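Local coordinates for protein DNA-directed RNA polymerase subunit E'' (Methanocaldococcus jannaschii, PDB 3LPE) that stimulates transcription elongation as the small zinc-binding partner of Spt5 in the archaeal Spt4/5 heterodimer, at residues Tyr9-Asn12 with Cys16-Cys19. Residues are numbered along the deposited sequence; the frame is centred on the assembly and turned at random.
With ZN (zinc ion), chain I.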
loop_
_atom_site.group_PDB
_atom_site.type_symbol
_atom_site.label_atom_id
_atom_site.label_comp_id
_atom_site.label_asym_id
_atom_site.label_seq_id
_atom_site.Cartn_x
_atom_site.Cartn_y
_atom_site.Cartn_z
ATOM N N TYR B 9 10.270 6.273 -2.691
ATOM C CA TYR B 9 10.572 4.858 -2.844
ATOM C C TYR B 9 11.299 4.315 -1.603
ATOM O O TYR B 9 12.237 4.938 -1.087
ATOM C CB TYR B 9 11.457 4.640 -4.063
ATOM C CG TYR B 9 11.711 3.201 -4.434
ATOM C CD1 TYR B 9 10.787 2.481 -5.187
ATOM C CD2 TYR B 9 12.906 2.584 -4.101
ATOM C CE1 TYR B 9 11.045 1.158 -5.566
ATOM C CE2 TYR B 9 13.173 1.272 -4.470
ATOM C CZ TYR B 9 12.243 0.566 -5.207
ATOM O OH TYR B 9 12.535 -0.730 -5.576
ATOM N N LEU B 10 10.867 3.152 -1.142
ATOM C CA LEU B 10 11.434 2.587 0.084
ATOM C C LEU B 10 12.568 1.631 -0.200
ATOM O O LEU B 10 12.424 0.754 -1.041
ATOM C CB LEU B 10 10.352 1.841 0.859
ATOM C CG LEU B 10 9.249 2.741 1.413
ATOM C CD1 LEU B 10 8.196 1.820 2.017
ATOM C CD2 LEU B 10 9.818 3.606 2.506
ATOM N N THR B 11 13.670 1.794 0.523
ATOM C CA THR B 11 14.871 0.976 0.324
ATOM C C THR B 11 15.835 1.063 1.519
ATOM O O THR B 11 15.820 2.034 2.289
ATOM C CB THR B 11 15.612 1.392 -0.975
ATOM O OG1 THR B 11 16.778 0.573 -1.135
ATOM C CG2 THR B 11 16.036 2.838 -0.913
ATOM N N ASN B 12 16.685 0.052 1.676
ATOM C CA ASN B 12 17.746 0.134 2.662
ATOM C C ASN B 12 18.884 0.990 2.170
ATOM O O ASN B 12 19.709 1.443 2.949
ATOM C CB ASN B 12 18.229 -1.261 3.083
ATOM C CG ASN B 12 17.163 -2.024 3.857
ATOM O OD1 ASN B 12 16.507 -1.463 4.737
ATOM N ND2 ASN B 12 16.980 -3.296 3.528
ATOM N N CYS B 16 18.438 6.506 -3.792
ATOM C CA CYS B 16 17.278 5.937 -4.447
ATOM C C CYS B 16 17.668 5.313 -5.776
ATOM O O CYS B 16 18.312 5.962 -6.601
ATOM C CB CYS B 16 16.230 7.014 -4.681
ATOM S SG CYS B 16 14.743 6.436 -5.515
ATOM N N PRO B 17 17.274 4.054 -5.983
ATOM C CA PRO B 17 17.597 3.318 -7.220
ATOM C C PRO B 17 16.831 3.872 -8.426
ATOM O O PRO B 17 17.196 3.625 -9.581
ATOM C CB PRO B 17 17.148 1.877 -6.923
ATOM C CG PRO B 17 16.819 1.842 -5.458
ATOM C CD PRO B 17 16.508 3.239 -5.026
ATOM N N ILE B 18 15.773 4.616 -8.164
ATOM C CA ILE B 18 15.004 5.214 -9.251
ATOM C C ILE B 18 15.581 6.548 -9.691
ATOM O O ILE B 18 15.914 6.726 -10.863
ATOM C CB ILE B 18 13.520 5.407 -8.874
ATOM C CG1 ILE B 18 12.878 4.064 -8.549
ATOM C CG2 ILE B 18 12.760 6.075 -10.038
ATOM C CD1 ILE B 18 11.419 4.177 -8.087
ATOM N N CYS B 19 15.712 7.482 -8.755
ATOM C CA CYS B 19 15.990 8.882 -9.104
ATOM C C CYS B 19 17.307 9.429 -8.534
ATOM O O CYS B 19 17.642 10.610 -8.716
ATOM C CB CYS B 19 14.811 9.776 -8.696
ATOM S SG CYS B 19 14.739 10.110 -6.894
HETATM ZN ZN ZN I . 13.603 8.472 -5.649
#
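The second cysteine pair of the Spt4 zinc finger, Cys16 and Cys19, sits on a tight loop against which Tyr9 and Thr11 pack. Tyr9 carries the contact. With CG anti to the backbone N (chi1 -173°), its ring reaches out to the Pro17-Ile18 corner of the loop. Ile18 crosses the ring at about a right angle: its CD1 closes to 3.4 Å from Tyr9 CD1, while CG1 lies over the same face toward the rim. Pro17 approaches obliquely, its CD 3.8 Å from Tyr9 CD2 and its CG equally near CE2; the methyl CG2 of Thr11 comes up to Pro17 CD more loosely, at 4.2 Å. Cys16 SG stands beside the base of the ring, 4.0 Å from Tyr9 CB, in an oblique sulfur-aromatic contact. That sulfur binds zinc at 2.3 Å and also accepts a nearly straight bond from the backbone N of Cys19 (3.5 Å, 165°) and a weak one from Ile18 N, interactions likely to ease the negative charge of the thiolate. An alanine in place of Tyr9 would keep CB beside the sulfur but would probably leave Pro17 and Ile18 without their aromatic partner and lose the oblique sulfur-aromatic contact. Cys4 and Cys7 complete the metal site, and the CPIC turn, with amide N-H groups directed at its first cysteine sulfur, is the zinc knuckle characteristic of zinc-ribbon folds.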